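Side-chain contacts in E2A dna-binding protein (Human adenovirus 5, PDB 2WB0), which binds single-stranded DNA and, by forming multimers, unwinds the template without ATP during the elongation phase of viral strand-displacement replication: residues F296-A300 with P301-N305; T60-N64 with K65-T69. One frame throughout, in Å; residues are numbered along the deposited sequence.

In the fold
Contact 2 comes first along the chain, where the loop 60-64 enters helix 64-83 of the all-alpha region; contact 1 follows more than 200 residues later, in the second zinc-binding region, where edge strand 297-299 of a three-stranded antiparallel sheet turns into helix 300-315. Despite that separation the two contacts touch, their centres about 7 Å apart. Asp302 OD2 meets Thr62 OG1 at 2.6 Å and, at 2.7 Å, Thr60 N, both probable hydrogen bonds, and Thr66 OG1 bonds Lys297 N. The two contacts thus join the all-alpha region directly to the second zinc-binding region.

Contact 1: residues F296-A300 with P301-N305; sequences FKISA and PDLLN
The carboxylate of Asp302 carries the hydroxyl of Ser299 over one face: Ser299 OG lies about 3 Å above the plane, nearer OD2 than OD1, at 3.1 Å from Asp302 OD2. Each of these groups has its stronger partner in the loop 60-64. Ser299 OG bonds Thr60 O, while Asp302 OD2 is gripped by two donors of that loop, which should help keep the buried acid charged. The Pro301 ring brings its CD to 3.6 Å from Ser299 OG and packs outward on Gln198 and Phe202 of helix 189-206.

Here an edge strand turns straight into a helix, the two short axes at 90°. Ser299 is the N-cap and Asp302 the N3 residue; in place of a direct capping-box bond, the Thr62 hydroxyl links Ser299 N with Asp302 OD2. The backbone begins regular helical pairing at once, Leu303 N to Ser299 O at 2.9 Å and Leu304 N to Ala300 O at 3.1 Å.

Ile298 fills the inner side of the bend. With CG1 anti to its backbone N (chi1 -178°), the longer branch runs out alongside the first helical turn, and CD1 rests 3.7 Å from Leu303 CA. Leu303 itself goes on to Met70 of helix 64-83 and to Phe275 of the neighbouring strand.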
ATOM      1  N   PHE A 296      -7.253  -5.681  -4.648  1.00 14.87           N
ATOM      2  CA  PHE A 296      -6.123  -4.757  -4.601  1.00 14.02           C
ATOM      3  C   PHE A 296      -4.809  -5.506  -4.288  1.00 14.64           C
ATOM      4  O   PHE A 296      -4.744  -6.292  -3.316  1.00 15.19           O
ATOM      5  CB  PHE A 296      -6.453  -3.714  -3.524  1.00 14.29           C
ATOM      6  CG  PHE A 296      -5.422  -2.581  -3.376  1.00 14.78           C
ATOM      7  CD1 PHE A 296      -5.621  -1.348  -4.011  1.00 12.19           C
ATOM      8  CD2 PHE A 296      -4.331  -2.731  -2.519  1.00 17.97           C
ATOM      9  CE1 PHE A 296      -4.653  -0.288  -3.854  1.00 15.51           C
ATOM     10  CE2 PHE A 296      -3.344  -1.651  -2.301  1.00 17.30           C
ATOM     11  CZ  PHE A 296      -3.489  -0.455  -2.971  1.00 14.20           C
ATOM     12  N   LYS A 297      -3.724  -5.268  -5.031  1.00 14.05           N
ATOM     13  CA  LYS A 297      -2.448  -5.986  -4.725  1.00 14.16           C
ATOM     14  C   LYS A 297      -1.289  -5.250  -5.389  1.00 12.70           C
ATOM     15  O   LYS A 297      -1.226  -5.112  -6.630  1.00 13.16           O
ATOM     16  CB  LYS A 297      -2.427  -7.457  -5.148  1.00 15.23           C
ATOM     17  CG  LYS A 297      -1.180  -8.289  -4.699  1.00 15.56           C
ATOM     18  CD  LYS A 297      -1.069  -9.608  -5.513  1.00 17.75           C
ATOM     19  CE  LYS A 297      -0.325 -10.738  -4.751  1.00 30.26           C
ATOM     20  NZ  LYS A 297       0.534 -11.724  -5.620  1.00 35.96           N
ATOM     21  N   ILE A 298      -0.409  -4.725  -4.554  1.00 13.04           N
ATOM     22  CA  ILE A 298       0.751  -3.988  -5.082  1.00 11.66           C
ATOM     23  C   ILE A 298       1.897  -4.074  -4.113  1.00 11.42           C
ATOM     24  O   ILE A 298       1.698  -3.889  -2.902  1.00 11.40           O
ATOM     25  CB  ILE A 298       0.412  -2.518  -5.430  1.00 10.68           C
ATOM     26  CG1 ILE A 298       1.649  -1.795  -6.017  1.00  9.83           C
ATOM     27  CG2 ILE A 298      -0.237  -1.777  -4.160  1.00  8.58           C
ATOM     28  CD1 ILE A 298       1.184  -0.571  -6.943  1.00 12.56           C
ATOM     29  N   SER A 299       3.110  -4.307  -4.627  1.00 11.71           N
ATOM     30  CA  SER A 299       4.267  -4.525  -3.772  1.00 11.66           C
ATOM     31  C   SER A 299       4.842  -3.145  -3.551  1.00 11.26           C
ATOM     32  O   SER A 299       4.612  -2.223  -4.366  1.00 12.66           O
ATOM     33  CB  SER A 299       5.334  -5.471  -4.418  1.00 11.47           C
ATOM     34  OG  SER A 299       5.824  -4.862  -5.661  1.00 11.14           O
ATOM     35  N   ALA A 300       5.557  -2.958  -2.446  1.00 12.21           N
ATOM     36  CA  ALA A 300       6.118  -1.622  -2.154  1.00 12.48           C
ATOM     37  C   ALA A 300       7.047  -1.001  -3.238  1.00 11.79           C
ATOM     38  O   ALA A 300       6.947   0.176  -3.532  1.00 13.07           O
ATOM     39  CB  ALA A 300       6.821  -1.605  -0.738  1.00 10.40           C
ATOM     40  N   PRO A 301       7.931  -1.770  -3.816  1.00 13.84           N
ATOM     41  CA  PRO A 301       8.690  -1.128  -4.913  1.00 13.99           C
ATOM     42  C   PRO A 301       7.869  -0.737  -6.107  1.00 13.54           C
ATOM     43  O   PRO A 301       8.191   0.311  -6.698  1.00 13.35           O
ATOM     44  CB  PRO A 301       9.714  -2.180  -5.332  1.00 13.91           C
ATOM     45  CG  PRO A 301       9.727  -3.206  -4.118  1.00 16.11           C
ATOM     46  CD  PRO A 301       8.315  -3.186  -3.619  1.00 12.67           C
ATOM     47  N   ASP A 302       6.839  -1.531  -6.481  1.00 11.99           N
ATOM     48  CA  ASP A 302       5.983  -1.184  -7.628  1.00 12.09           C
ATOM     49  C   ASP A 302       5.166   0.008  -7.244  1.00 11.58           C
ATOM     50  O   ASP A 302       4.891   0.828  -8.111  1.00 11.80           O
ATOM     51  CB  ASP A 302       5.076  -2.381  -8.042  1.00 10.16           C
ATOM     52  CG  ASP A 302       5.882  -3.489  -8.639  1.00 16.35           C
ATOM     53  OD1 ASP A 302       7.059  -3.185  -8.977  1.00 14.66           O
ATOM     54  OD2 ASP A 302       5.395  -4.634  -8.707  1.00 13.71           O
ATOM     55  N   LEU A 303       4.796   0.138  -5.966  1.00 10.99           N
ATOM     56  CA  LEU A 303       4.022   1.340  -5.542  1.00 12.66           C
ATOM     57  C   LEU A 303       4.848   2.644  -5.693  1.00 12.65           C
ATOM     58  O   LEU A 303       4.353   3.688  -6.169  1.00 12.75           O
ATOM     59  CB  LEU A 303       3.557   1.200  -4.086  1.00 11.83           C
ATOM     60  CG  LEU A 303       2.258   1.859  -3.589  1.00 17.45           C
ATOM     61  CD1 LEU A 303       2.186   1.975  -2.052  1.00 13.62           C
ATOM     62  CD2 LEU A 303       1.482   2.932  -4.401  1.00 12.28           C
ATOM     63  N   LEU A 304       6.114   2.589  -5.283  1.00 13.69           N
ATOM     64  CA  LEU A 304       6.991   3.745  -5.439  1.00 13.61           C
ATOM     65  C   LEU A 304       7.201   4.017  -6.921  1.00 14.71           C
ATOM     66  O   LEU A 304       7.148   5.150  -7.345  1.00 15.67           O
ATOM     67  CB  LEU A 304       8.329   3.474  -4.763  1.00 13.98           C
ATOM     68  CG  LEU A 304       9.215   4.607  -4.252  1.00 16.14           C
ATOM     69  CD1 LEU A 304      10.724   4.371  -4.126  1.00 15.89           C
ATOM     70  CD2 LEU A 304       8.688   6.082  -4.238  1.00 15.89           C
ATOM     71  N   ASN A 305       7.375   2.965  -7.726  1.00 13.28           N
ATOM     72  CA  ASN A 305       7.542   3.164  -9.166  1.00 14.56           C
ATOM     73  C   ASN A 305       6.288   3.718  -9.799  1.00 16.00           C
ATOM     74  O   ASN A 305       6.401   4.471 -10.789  1.00 16.61           O
ATOM     75  CB  ASN A 305       7.894   1.878  -9.921  1.00 14.87           C
ATOM     76  CG  ASN A 305       9.418   1.657 -10.081  1.00 18.44           C
ATOM     77  OD1 ASN A 305      10.218   2.582  -9.976  1.00 20.17           O
ATOM     78  ND2 ASN A 305       9.781   0.442 -10.405  1.00 17.56           N
TER

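Contact 2: residues T60-N64 with K65-T69; sequences TFTSN and KTFVT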
ATOM      1  N   THR A  60       5.963  -7.055  -9.812  1.00 15.62           N
ATOM      2  CA  THR A  60       6.349  -8.205  -8.969  1.00 15.96           C
ATOM      3  C   THR A  60       5.380  -8.222  -7.812  1.00 15.76           C
ATOM      4  O   THR A  60       5.363  -7.245  -7.019  1.00 15.16           O
ATOM      5  CB  THR A  60       7.751  -8.040  -8.386  1.00 16.71           C
ATOM      6  OG1 THR A  60       8.660  -7.767  -9.447  1.00 14.67           O
ATOM      7  CG2 THR A  60       8.234  -9.382  -7.671  1.00 17.91           C
ATOM      8  N   PHE A  61       4.539  -9.266  -7.763  1.00 15.43           N
ATOM      9  CA  PHE A  61       3.435  -9.336  -6.772  1.00 15.98           C
ATOM     10  C   PHE A  61       2.549  -8.082  -6.818  1.00 16.36           C
ATOM     11  O   PHE A  61       2.092  -7.568  -5.726  1.00 19.19           O
ATOM     12  CB  PHE A  61       3.920  -9.430  -5.330  1.00 15.19           C
ATOM     13  CG  PHE A  61       4.954 -10.501  -5.085  1.00 16.91           C
ATOM     14  CD1 PHE A  61       4.801 -11.814  -5.598  1.00 24.27           C
ATOM     15  CD2 PHE A  61       6.091 -10.184  -4.381  1.00 16.50           C
ATOM     16  CE1 PHE A  61       5.871 -12.794  -5.385  1.00 23.73           C
ATOM     17  CE2 PHE A  61       7.071 -11.113  -4.147  1.00 22.51           C
ATOM     18  CZ  PHE A  61       6.951 -12.422  -4.616  1.00 21.32           C
ATOM     19  N   THR A  62       2.287  -7.583  -8.006  1.00 14.70           N
ATOM     20  CA  THR A  62       1.418  -6.428  -8.147  1.00 13.34           C
ATOM     21  C   THR A  62       0.493  -6.787  -9.291  1.00 14.66           C
ATOM     22  O   THR A  62       0.965  -7.332 -10.284  1.00 14.66           O
ATOM     23  CB  THR A  62       2.265  -5.231  -8.564  1.00 12.89           C
ATOM     24  OG1 THR A  62       3.139  -4.920  -7.514  1.00 10.84           O
ATOM     25  CG2 THR A  62       1.385  -4.024  -8.919  1.00 12.28           C
ATOM     26  N   SER A  63      -0.799  -6.507  -9.164  1.00 14.21           N
ATOM     27  CA  SER A  63      -1.682  -6.755 -10.316  1.00 15.91           C
ATOM     28  C   SER A  63      -1.649  -5.576 -11.248  1.00 16.18           C
ATOM     29  O   SER A  63      -1.428  -4.417 -10.802  1.00 15.04           O
ATOM     30  CB  SER A  63      -3.099  -7.025  -9.893  1.00 17.29           C
ATOM     31  OG  SER A  63      -3.767  -5.842  -9.665  1.00 18.59           O
ATOM     32  N   ASN A  64      -1.800  -5.841 -12.538  1.00 14.08           N
ATOM     33  CA  ASN A  64      -1.764  -4.740 -13.548  1.00 14.68           C
ATOM     34  C   ASN A  64      -2.773  -3.648 -13.241  1.00 13.29           C
ATOM     35  O   ASN A  64      -2.479  -2.463 -13.338  1.00 12.74           O
ATOM     36  CB  ASN A  64      -2.067  -5.254 -14.985  1.00 15.53           C
ATOM     37  CG  ASN A  64      -0.977  -6.240 -15.529  1.00 21.53           C
ATOM     38  OD1 ASN A  64       0.179  -6.154 -15.169  1.00 21.72           O
ATOM     39  ND2 ASN A  64      -1.396  -7.186 -16.427  1.00 25.88           N
ATOM     40  N   LYS A  65      -3.958  -4.060 -12.830  1.00 14.37           N
ATOM     41  CA  LYS A  65      -5.045  -3.147 -12.515  1.00 14.75           C
ATOM     42  C   LYS A  65      -4.667  -2.267 -11.355  1.00 15.41           C
ATOM     43  O   LYS A  65      -4.894  -1.038 -11.402  1.00 16.50           O
ATOM     44  CB  LYS A  65      -6.307  -3.950 -12.148  1.00 16.08           C
ATOM     45  CG  LYS A  65      -7.456  -3.069 -11.664  1.00 22.29           C
ATOM     46  CD  LYS A  65      -8.593  -4.001 -11.156  1.00 24.47           C
ATOM     47  CE  LYS A  65      -9.442  -3.377 -10.058  1.00 33.21           C
ATOM     48  NZ  LYS A  65     -10.466  -4.374  -9.515  1.00 37.09           N
ATOM     49  N   THR A  66      -4.075  -2.870 -10.309  1.00 15.60           N
ATOM     50  CA  THR A  66      -3.743  -2.082  -9.140  1.00 14.77           C
ATOM     51  C   THR A  66      -2.622  -1.115  -9.497  1.00 15.13           C
ATOM     52  O   THR A  66      -2.652  -0.004  -9.037  1.00 15.34           O
ATOM     53  CB  THR A  66      -3.293  -2.916  -7.932  1.00 14.62           C
ATOM     54  OG1 THR A  66      -4.311  -3.895  -7.626  1.00 15.16           O
ATOM     55  CG2 THR A  66      -3.132  -1.978  -6.695  1.00 12.27           C
ATOM     56  N   PHE A  67      -1.632  -1.542 -10.281  1.00 13.69           N
ATOM     57  CA  PHE A  67      -0.552  -0.616 -10.641  1.00 14.36           C
ATOM     58  C   PHE A  67      -1.126   0.663 -11.375  1.00 16.10           C
ATOM     59  O   PHE A  67      -0.820   1.845 -11.029  1.00 15.31           O
ATOM     60  CB  PHE A  67       0.500  -1.333 -11.519  1.00 14.14           C
ATOM     61  CG  PHE A  67       1.664  -0.476 -11.846  1.00 14.55           C
ATOM     62  CD1 PHE A  67       2.609  -0.210 -10.870  1.00 14.19           C
ATOM     63  CD2 PHE A  67       1.784   0.113 -13.111  1.00 16.52           C
ATOM     64  CE1 PHE A  67       3.724   0.623 -11.106  1.00 16.56           C
ATOM     65  CE2 PHE A  67       2.884   0.891 -13.385  1.00 17.86           C
ATOM     66  CZ  PHE A  67       3.846   1.199 -12.336  1.00 16.62           C
ATOM     67  N   VAL A  68      -1.961   0.420 -12.368  1.00 17.00           N
ATOM     68  CA  VAL A  68      -2.560   1.515 -13.148  1.00 18.39           C
ATOM     69  C   VAL A  68      -3.480   2.414 -12.314  1.00 18.52           C
ATOM     70  O   VAL A  68      -3.528   3.667 -12.486  1.00 18.21           O
ATOM     71  CB  VAL A  68      -3.308   0.899 -14.374  1.00 19.31           C
ATOM     72  CG1 VAL A  68      -4.188   1.916 -15.031  1.00 24.21           C
ATOM     73  CG2 VAL A  68      -2.283   0.329 -15.334  1.00 19.24           C
ATOM     74  N   THR A  69      -4.259   1.785 -11.451  1.00 19.07           N
ATOM     75  CA  THR A  69      -5.116   2.557 -10.524  1.00 20.08           C
ATOM     76  C   THR A  69      -4.311   3.467  -9.617  1.00 18.64           C
ATOM     77  O   THR A  69      -4.690   4.628  -9.385  1.00 18.60           O
ATOM     78  CB  THR A  69      -5.937   1.609  -9.683  1.00 20.30           C
ATOM     79  OG1 THR A  69      -6.838   0.962 -10.593  1.00 22.26           O
ATOM     80  CG2 THR A  69      -6.733   2.401  -8.569  1.00 21.99           C
TER
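Thr62 and Phe67 cross at a slant, the methyl CG2 of Thr62 set 3.8 Å from Phe67 CB and approaching the ring obliquely. The threonine methyl is anti to its backbone N (chi1, measured to OG1, -66°), which sends CG2 to the helix and turns OG1 the other way, to contact 1. The ring of Phe67 runs on past the methyl to pack on Leu50 and Leu57.

Ser63 and Thr66 meet hydroxyl to hydroxyl, OG to OG1 at 2.9 Å, a hydrogen bond in which either may be the donor. A chi1 of 82° folds the serine oxygen back over the first turn, where it also comes within 3.1 Å of Thr66 N. Thr66 OG1 is thus held by the N-cap serine and, from the chain leading into contact 1, by Lys297 N.

Lys65 leaves the turn extended beyond CG. Further along, Lys65 O takes two donors from opposite faces of its plane, Thr69 N and Thr69 OG1, the hydroxyl at 2.9 Å. Backbone bonds from Phe67 N to Ser63 O, 2.9 Å, and from Val68 N to Asn64 O open the regular pairing.

This is a helix N-terminus of the all-alpha region: Ser63 is the N-cap of helix 64-83, its OG bonded to the N3 hydroxyl of Thr66, while Lys65 NZ reaches toward the second zinc site in salt bridges to Glu224 and Asp295, each beside a cysteine ligand.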